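Local coordinates for protein hydrazine synthase alpha subunit (Candidatus Kuenenia stuttgartiensis, PDB 5C2V) that forms part of the hydrazine synthase complex and catalyses condensation of hydroxylamine with ammonia to hydrazine, and binds two c-type hemes, at residues G141-R146 with G158-T163; Q199-H204 with V411-F416. All coordinates share one frame; numbering follows the deposited sequence.

Contact 1 of 2, residues G141-R146 with G158-T163; sequences GRIIWR and GMVEKT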
ATOM      1  N   GLY D 141     -33.655  12.792  41.454  1.00 67.37           N
ATOM      2  CA  GLY D 141     -33.901  11.380  41.255  1.00 52.10           C
ATOM      3  C   GLY D 141     -33.429  10.529  42.412  1.00 55.65           C
ATOM      4  O   GLY D 141     -32.556  10.921  43.189  1.00 58.94           O
ATOM      5  N   ARG D 142     -34.019   9.344  42.505  1.00 58.84           N
ATOM      6  CA  ARG D 142     -33.918   8.502  43.686  1.00 63.86           C
ATOM      7  C   ARG D 142     -32.619   7.711  43.761  1.00 51.23           C
ATOM      8  O   ARG D 142     -32.029   7.356  42.741  1.00 60.74           O
ATOM      9  CB  ARG D 142     -35.111   7.544  43.726  1.00 68.58           C
ATOM     10  CG  ARG D 142     -36.453   8.250  43.592  1.00 74.21           C
ATOM     11  CD  ARG D 142     -37.534   7.314  43.077  1.00 69.31           C
ATOM     12  NE  ARG D 142     -37.727   6.159  43.948  1.00 76.19           N
ATOM     13  CZ  ARG D 142     -38.479   5.109  43.634  1.00 75.67           C
ATOM     14  NH1 ARG D 142     -39.105   5.064  42.467  1.00 69.65           N
ATOM     15  NH2 ARG D 142     -38.601   4.100  44.487  1.00 79.41           N
ATOM     16  N   ILE D 143     -32.180   7.447  44.987  1.00 46.59           N
ATOM     17  CA  ILE D 143     -31.042   6.573  45.231  1.00 54.21           C
ATOM     18  C   ILE D 143     -31.497   5.383  46.065  1.00 74.50           C
ATOM     19  O   ILE D 143     -31.896   5.535  47.219  1.00 86.31           O
ATOM     20  CB  ILE D 143     -29.895   7.304  45.951  1.00 59.09           C
ATOM     21  CG1 ILE D 143     -29.344   8.428  45.071  1.00 66.04           C
ATOM     22  CG2 ILE D 143     -28.793   6.326  46.328  1.00 54.32           C
ATOM     23  CD1 ILE D 143     -28.166   9.159  45.675  1.00 65.50           C
ATOM     24  N   ILE D 144     -31.444   4.198  45.467  1.00 76.83           N
ATOM     25  CA  ILE D 144     -31.936   2.988  46.112  1.00 57.62           C
ATOM     26  C   ILE D 144     -30.852   1.923  46.174  1.00 65.63           C
ATOM     27  O   ILE D 144     -30.132   1.715  45.199  1.00 69.71           O
ATOM     28  CB  ILE D 144     -33.159   2.413  45.363  1.00 51.66           C
ATOM     29  CG1 ILE D 144     -34.250   3.476  45.217  1.00 56.39           C
ATOM     30  CG2 ILE D 144     -33.699   1.176  46.064  1.00 62.62           C
ATOM     31  CD1 ILE D 144     -35.451   3.003  44.431  1.00 61.11           C
ATOM     32  N   TRP D 145     -30.725   1.249  47.315  1.00 73.31           N
ATOM     33  CA  TRP D 145     -29.840   0.087  47.364  1.00 57.90           C
ATOM     34  C   TRP D 145     -30.293  -0.956  48.379  1.00 74.69           C
ATOM     35  O   TRP D 145     -31.312  -0.789  49.051  1.00 82.66           O
ATOM     36  CB  TRP D 145     -28.389   0.506  47.643  1.00 69.74           C
ATOM     37  CG  TRP D 145     -28.089   1.017  49.024  1.00 68.40           C
ATOM     38  CD1 TRP D 145     -28.041   0.288  50.179  1.00 82.22           C
ATOM     39  CD2 TRP D 145     -27.735   2.357  49.383  1.00 68.41           C
ATOM     40  NE1 TRP D 145     -27.707   1.099  51.237  1.00 82.78           N
ATOM     41  CE2 TRP D 145     -27.512   2.373  50.774  1.00 80.66           C
ATOM     42  CE3 TRP D 145     -27.598   3.549  48.664  1.00 62.29           C
ATOM     43  CZ2 TRP D 145     -27.156   3.532  51.460  1.00 71.35           C
ATOM     44  CZ3 TRP D 145     -27.248   4.700  49.347  1.00 61.80           C
ATOM     45  CH2 TRP D 145     -27.031   4.683  50.731  1.00 65.90           C
ATOM     46  N   ARG D 146     -29.523  -2.035  48.479  1.00 59.10           N
ATOM     47  CA  ARG D 146     -29.923  -3.194  49.266  1.00 72.36           C
ATOM     48  C   ARG D 146     -28.899  -3.563  50.337  1.00 83.03           C
ATOM     49  O   ARG D 146     -27.693  -3.515  50.100  1.00 89.07           O
ATOM     50  CB  ARG D 146     -30.179  -4.386  48.336  1.00 65.52           C
ATOM     51  CG  ARG D 146     -29.980  -5.751  48.973  1.00 78.16           C
ATOM     52  CD  ARG D 146     -30.360  -6.865  48.012  1.00 80.31           C
ATOM     53  NE  ARG D 146     -30.066  -8.184  48.563  1.00 90.04           N
ATOM     54  CZ  ARG D 146     -30.602  -9.317  48.122  1.00100.17           C
ATOM     55  NH1 ARG D 146     -31.472  -9.295  47.121  1.00 98.25           N
ATOM     56  NH2 ARG D 146     -30.273 -10.473  48.683  1.00 85.73           N
ATOM     57  N   GLY D 158     -32.466   8.457  49.622  1.00 72.65           N
ATOM     58  CA  GLY D 158     -32.486   9.878  49.301  1.00 65.43           C
ATOM     59  C   GLY D 158     -32.137  10.232  47.869  1.00 56.53           C
ATOM     60  O   GLY D 158     -31.986   9.350  47.029  1.00 80.06           O
ATOM     61  N   MET D 159     -32.040  11.527  47.580  1.00 59.68           N
ATOM     62  CA  MET D 159     -32.067  11.979  46.192  1.00 76.35           C
ATOM     63  C   MET D 159     -30.752  12.558  45.682  1.00 73.37           C
ATOM     64  O   MET D 159     -29.788  12.721  46.431  1.00 65.94           O
ATOM     65  CB  MET D 159     -33.161  13.036  46.022  1.00 75.07           C
ATOM     66  CG  MET D 159     -34.466  12.709  46.726  1.00 87.38           C
ATOM     67  SD  MET D 159     -35.309  11.288  46.012  1.00101.49           S
ATOM     68  CE  MET D 159     -35.818  11.966  44.435  1.00 72.76           C
ATOM     69  N   VAL D 160     -30.737  12.869  44.389  1.00 71.67           N
ATOM     70  CA  VAL D 160     -29.618  13.561  43.761  1.00 71.92           C
ATOM     71  C   VAL D 160     -30.129  14.349  42.556  1.00 60.32           C
ATOM     72  O   VAL D 160     -31.014  13.882  41.840  1.00 74.21           O
ATOM     73  CB  VAL D 160     -28.507  12.566  43.333  1.00 71.92           C
ATOM     74  CG1 VAL D 160     -29.091  11.419  42.518  1.00 66.99           C
ATOM     75  CG2 VAL D 160     -27.398  13.274  42.567  1.00 68.98           C
ATOM     76  N   GLU D 161     -29.584  15.542  42.333  1.00 67.31           N
ATOM     77  CA  GLU D 161     -29.943  16.327  41.158  1.00 72.11           C
ATOM     78  C   GLU D 161     -29.590  15.564  39.890  1.00 78.17           C
ATOM     79  O   GLU D 161     -28.475  15.059  39.756  1.00 68.82           O
ATOM     80  CB  GLU D 161     -29.234  17.683  41.172  1.00 72.49           C
ATOM     81  CG  GLU D 161     -30.098  18.838  41.653  1.00 88.56           C
ATOM     82  CD  GLU D 161     -31.162  19.230  40.645  1.00 99.38           C
ATOM     83  OE1 GLU D 161     -30.870  19.210  39.430  1.00 91.97           O
ATOM     84  OE2 GLU D 161     -32.290  19.558  41.066  1.00 86.53           O
ATOM     85  N   LYS D 162     -30.530  15.480  38.956  1.00 75.37           N
ATOM     86  CA  LYS D 162     -30.241  14.807  37.702  1.00 73.00           C
ATOM     87  C   LYS D 162     -29.728  15.836  36.711  1.00 74.56           C
ATOM     88  O   LYS D 162     -30.478  16.675  36.213  1.00 85.98           O
ATOM     89  CB  LYS D 162     -31.478  14.095  37.150  1.00 72.87           C
ATOM     90  CG  LYS D 162     -32.124  13.116  38.115  1.00 77.17           C
ATOM     91  CD  LYS D 162     -33.369  12.498  37.499  1.00 86.59           C
ATOM     92  CE  LYS D 162     -34.418  13.559  37.210  1.00 62.66           C
ATOM     93  NZ  LYS D 162     -35.430  13.095  36.221  1.00 69.58           N
ATOM     94  N   THR D 163     -28.436  15.745  36.424  1.00 75.98           N
ATOM     95  CA  THR D 163     -27.765  16.673  35.530  1.00 85.38           C
ATOM     96  C   THR D 163     -27.187  15.876  34.378  1.00 89.73           C
ATOM     97  O   THR D 163     -27.571  16.055  33.222  1.00 82.83           O
ATOM     98  CB  THR D 163     -26.649  17.456  36.247  1.00 78.86           C
ATOM     99  OG1 THR D 163     -25.828  16.546  36.989  1.00 72.27           O
ATOM    100  CG2 THR D 163     -27.245  18.475  37.204  1.00 71.09           C
TER

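Contact 2 of 2, residues Q199-H204 with V411-F416; sequences QRITGH and VTYQPF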
ATOM      1  N   GLN D 199     -24.086   6.491  41.984  1.00 71.80           N
ATOM      2  CA  GLN D 199     -24.738   5.860  43.125  1.00 73.22           C
ATOM      3  C   GLN D 199     -26.232   5.709  42.867  1.00 57.87           C
ATOM      4  O   GLN D 199     -26.874   4.793  43.378  1.00 58.63           O
ATOM      5  CB  GLN D 199     -24.495   6.667  44.402  1.00 76.08           C
ATOM      6  CG  GLN D 199     -24.878   5.933  45.675  1.00 73.62           C
ATOM      7  CD  GLN D 199     -24.523   6.706  46.929  1.00 57.95           C
ATOM      8  OE1 GLN D 199     -24.202   7.893  46.875  1.00 83.13           O
ATOM      9  NE2 GLN D 199     -24.578   6.031  48.070  1.00 54.39           N
ATOM     10  N   ARG D 200     -26.782   6.616  42.070  1.00 44.08           N
ATOM     11  CA  ARG D 200     -28.184   6.546  41.695  1.00 45.00           C
ATOM     12  C   ARG D 200     -28.392   5.377  40.746  1.00 58.80           C
ATOM     13  O   ARG D 200     -29.311   4.578  40.922  1.00 71.12           O
ATOM     14  CB  ARG D 200     -28.645   7.860  41.054  1.00 36.85           C
ATOM     15  CG  ARG D 200     -29.856   7.727  40.137  1.00 38.11           C
ATOM     16  CD  ARG D 200     -30.530   9.074  39.900  1.00 45.89           C
ATOM     17  NE  ARG D 200     -31.488   9.033  38.797  1.00 60.51           N
ATOM     18  CZ  ARG D 200     -32.708   8.510  38.877  1.00 57.24           C
ATOM     19  NH1 ARG D 200     -33.130   7.969  40.011  1.00 63.42           N
ATOM     20  NH2 ARG D 200     -33.506   8.523  37.818  1.00 44.90           N
ATOM     21  N   ILE D 201     -27.528   5.280  39.740  1.00 73.00           N
ATOM     22  CA  ILE D 201     -27.625   4.205  38.760  1.00 62.07           C
ATOM     23  C   ILE D 201     -27.198   2.838  39.305  1.00 53.78           C
ATOM     24  O   ILE D 201     -27.969   1.880  39.263  1.00 73.97           O
ATOM     25  CB  ILE D 201     -26.777   4.524  37.513  1.00 67.90           C
ATOM     26  CG1 ILE D 201     -27.193   5.871  36.916  1.00 58.01           C
ATOM     27  CG2 ILE D 201     -26.908   3.415  36.481  1.00 78.42           C
ATOM     28  CD1 ILE D 201     -26.392   6.279  35.696  1.00 64.12           C
ATOM     29  N   THR D 202     -25.969   2.751  39.808  1.00 56.50           N
ATOM     30  CA  THR D 202     -25.415   1.484  40.292  1.00 74.10           C
ATOM     31  C   THR D 202     -25.799   1.124  41.729  1.00 69.06           C
ATOM     32  O   THR D 202     -26.037  -0.042  42.041  1.00 77.54           O
ATOM     33  CB  THR D 202     -23.876   1.477  40.193  1.00 72.73           C
ATOM     34  OG1 THR D 202     -23.336   2.513  41.021  1.00 61.18           O
ATOM     35  CG2 THR D 202     -23.432   1.689  38.753  1.00 70.04           C
ATOM     36  N   GLY D 203     -25.859   2.127  42.600  1.00 66.78           N
ATOM     37  CA  GLY D 203     -26.051   1.887  44.020  1.00 73.64           C
ATOM     38  C   GLY D 203     -24.785   2.098  44.833  1.00 65.56           C
ATOM     39  O   GLY D 203     -24.740   1.789  46.024  1.00 63.26           O
ATOM     40  N   HIS D 204     -23.753   2.625  44.180  1.00 80.27           N
ATOM     41  CA  HIS D 204     -22.495   2.956  44.843  1.00 70.48           C
ATOM     42  C   HIS D 204     -21.840   4.135  44.133  1.00 65.03           C
ATOM     43  O   HIS D 204     -21.973   4.282  42.919  1.00 75.74           O
ATOM     44  CB  HIS D 204     -21.555   1.747  44.855  1.00 55.40           C
ATOM     45  CG  HIS D 204     -20.376   1.901  45.768  1.00 64.12           C
ATOM     46  ND1 HIS D 204     -19.348   2.784  45.516  1.00 67.95           N
ATOM     47  CD2 HIS D 204     -20.059   1.274  46.926  1.00 66.60           C
ATOM     48  CE1 HIS D 204     -18.451   2.699  46.484  1.00 69.06           C
ATOM     49  NE2 HIS D 204     -18.859   1.790  47.351  1.00 65.72           N
ATOM     50  N   VAL D 411     -26.690 -10.926  38.979  1.00 67.27           N
ATOM     51  CA  VAL D 411     -27.804 -11.595  39.642  1.00 63.24           C
ATOM     52  C   VAL D 411     -28.662 -10.613  40.435  1.00 69.57           C
ATOM     53  O   VAL D 411     -29.822 -10.378  40.098  1.00 59.26           O
ATOM     54  CB  VAL D 411     -27.312 -12.710  40.582  1.00 66.44           C
ATOM     55  CG1 VAL D 411     -28.493 -13.411  41.236  1.00 58.25           C
ATOM     56  CG2 VAL D 411     -26.455 -13.707  39.818  1.00 74.28           C
ATOM     57  N   THR D 412     -28.093 -10.052  41.499  1.00 67.76           N
ATOM     58  CA  THR D 412     -28.822  -9.128  42.364  1.00 66.02           C
ATOM     59  C   THR D 412     -28.557  -7.655  42.046  1.00 76.79           C
ATOM     60  O   THR D 412     -29.160  -6.771  42.655  1.00 61.43           O
ATOM     61  CB  THR D 412     -28.473  -9.373  43.842  1.00 59.65           C
ATOM     62  OG1 THR D 412     -27.081  -9.110  44.055  1.00 72.48           O
ATOM     63  CG2 THR D 412     -28.775 -10.813  44.227  1.00 71.22           C
ATOM     64  N   TYR D 413     -27.666  -7.406  41.091  1.00 78.14           N
ATOM     65  CA  TYR D 413     -27.210  -6.057  40.746  1.00 61.70           C
ATOM     66  C   TYR D 413     -26.720  -5.294  41.978  1.00 67.77           C
ATOM     67  O   TYR D 413     -27.269  -4.253  42.340  1.00 57.02           O
ATOM     68  CB  TYR D 413     -28.325  -5.272  40.045  1.00 56.88           C
ATOM     69  CG  TYR D 413     -27.837  -4.079  39.250  1.00 82.87           C
ATOM     70  CD1 TYR D 413     -27.279  -4.243  37.989  1.00 82.74           C
ATOM     71  CD2 TYR D 413     -27.942  -2.789  39.756  1.00 68.66           C
ATOM     72  CE1 TYR D 413     -26.833  -3.157  37.257  1.00 65.01           C
ATOM     73  CE2 TYR D 413     -27.498  -1.698  39.033  1.00 78.83           C
ATOM     74  CZ  TYR D 413     -26.946  -1.888  37.783  1.00 80.74           C
ATOM     75  OH  TYR D 413     -26.504  -0.804  37.059  1.00 74.85           O
ATOM     76  N   GLN D 414     -25.689  -5.830  42.622  1.00 58.34           N
ATOM     77  CA  GLN D 414     -25.059  -5.183  43.769  1.00 62.69           C
ATOM     78  C   GLN D 414     -23.583  -4.879  43.515  1.00 71.84           C
ATOM     79  O   GLN D 414     -22.795  -5.796  43.280  1.00 66.85           O
ATOM     80  CB  GLN D 414     -25.215  -6.048  45.021  1.00 79.28           C
ATOM     81  CG  GLN D 414     -26.654  -6.181  45.492  1.00 72.94           C
ATOM     82  CD  GLN D 414     -26.792  -7.074  46.706  1.00 77.49           C
ATOM     83  OE1 GLN D 414     -26.947  -8.288  46.584  1.00 92.46           O
ATOM     84  NE2 GLN D 414     -26.739  -6.474  47.890  1.00 97.92           N
ATOM     85  N   PRO D 415     -23.208  -3.591  43.548  1.00 65.82           N
ATOM     86  CA  PRO D 415     -21.809  -3.174  43.387  1.00 46.24           C
ATOM     87  C   PRO D 415     -20.870  -3.877  44.366  1.00 52.57           C
ATOM     88  O   PRO D 415     -21.244  -4.114  45.514  1.00 72.38           O
ATOM     89  CB  PRO D 415     -21.856  -1.671  43.670  1.00 45.35           C
ATOM     90  CG  PRO D 415     -23.250  -1.270  43.346  1.00 75.89           C
ATOM     91  CD  PRO D 415     -24.108  -2.439  43.736  1.00 66.25           C
ATOM     92  N   PHE D 416     -19.666  -4.208  43.908  1.00 69.57           N
ATOM     93  CA  PHE D 416     -18.678  -4.864  44.756  1.00 72.86           C
ATOM     94  C   PHE D 416     -17.253  -4.479  44.368  1.00 71.42           C
ATOM     95  O   PHE D 416     -16.937  -4.320  43.186  1.00 65.59           O
ATOM     96  CB  PHE D 416     -18.847  -6.387  44.699  1.00 54.10           C
ATOM     97  CG  PHE D 416     -18.720  -6.968  43.317  1.00 69.09           C
ATOM     98  CD1 PHE D 416     -19.824  -7.056  42.483  1.00 78.17           C
ATOM     99  CD2 PHE D 416     -17.502  -7.439  42.854  1.00 65.77           C
ATOM    100  CE1 PHE D 416     -19.713  -7.595  41.214  1.00 76.01           C
ATOM    101  CE2 PHE D 416     -17.384  -7.978  41.586  1.00 66.47           C
ATOM    102  CZ  PHE D 416     -18.491  -8.056  40.766  1.00 61.99           C
TER

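Contact 1 of 2, residues G141-R146 with G158-T163
Gly141 and Val160 face each other as an antiparallel hydrogen-bonded pair, and the packed part of this hairpin contact starts there. Gly141 N donates to Val160 O at 2.9 Å, with the donor tilted 23° from the carbonyl plane; Val160 N reaches Gly141 O at 2.9 Å, in the plane of the carbonyl. Met159 CA lies 3.2 Å from Gly141 O, adding a C-H...O contact to the same acceptor. One step along, Arg142 and Met159 form the non-hydrogen-bonded pair. Beyond it Ile143 N makes a weak, bent bond to Gly158 O, and backbone bonds of Ile143 with His157 and Trp145 with Lys155 continue the hairpin. On the face of Val160, Ile143 crosses that residue at about a right angle, CG1 lying 3.9 Å from Val160 CG1. Lys196 and Arg200 of helix 196-201 also touch Val160, so this side is buried.

On the face of Arg142 and Met159 the cover is partial: Met159 is exposed, while Arg142 packs on Phe31 of the gamma subunit and carries its guanidinium to a salt bridge with Glu156. Met159 CG stands anti to its own carbonyl carbon (chi1 -43°), and bends at chi2 and chi3 curl the chain back until CE sits 3.4 Å from Gly141 C and 3.9 Å from Arg142 CG. At the Gly141 end, Lys162 CG runs past Gly141 N at 3.7 Å, while NZ bonds Glu137 O and pairs with Glu22 of the gamma subunit.

The chemistry is therefore divided: backbone bonds and aliphatic branches hold the strands together, and the charged ends serve partners beyond them.

Contact 2 of 2, residues Q199-H204 with V411-F416
Tyr413 holds CG anti to its backbone N (chi1 -161°), and from there its ring extends to the carbonyls of Ile201 and Thr202: Ile201 O meets it edge-on, in the ring plane, 3.6 Å from CE2, and Thr202 O lies 3.7 Å from the same CE2, approaching obliquely. Gly203, with positive phi, takes the chain out of helical geometry, and His204 CB beyond it points toward Pro415.

Pro415 fills the other half of the contact. Its CG rests 3.3 Å from Thr202 O, while CB sits 3.6 Å from His204 CB. The His204 ring meets that of Phe406. His204 N donates to Thr202 OG1 at 3.2 Å, an ST turn, and the same hydroxyl is hydrogen-bonded to Ile198 O. Thr412 OG1 donates to Gln414 OE1 and is also hydrogen-bonded to Thr409 OG1.

The contact joins helix 196-201 and its following turn to the small sheet of strands 401-403, 406-408 and 415-417; Tyr413 also packs on Val26 of the gamma subunit. Across it, carbonyl oxygens meet aromatic and proline carbons, together with the CB-to-CB packing of His204 and Pro415: van der Waals contact, probably helped by weak electrostatic complementarity.

In the fold
Following the chain from the N terminus, contact 1 comes first: it pairs strands 139-146 and 154-171 and closes a short hairpin whose connection includes the unmodelled residues 148-150. The chain then runs through strand 186-191 to helix 196-201, where contact 2 opens. That contact closes a loop of some 200 residues, spanning three four-stranded antiparallel sheets consistent with blades of the propeller, before strand 415-417 returns to the turn after helix 196-201. The two contacts are in series, neither nested nor crossed, yet they touch: Arg200 NH1 probably bonds Arg142 O and also pairs with Glu28 of the gamma subunit. Helix 196-201 thus touches both the hairpin and the segment leading into strand 415-417, which also meet directly where Arg146 packs on Gln414.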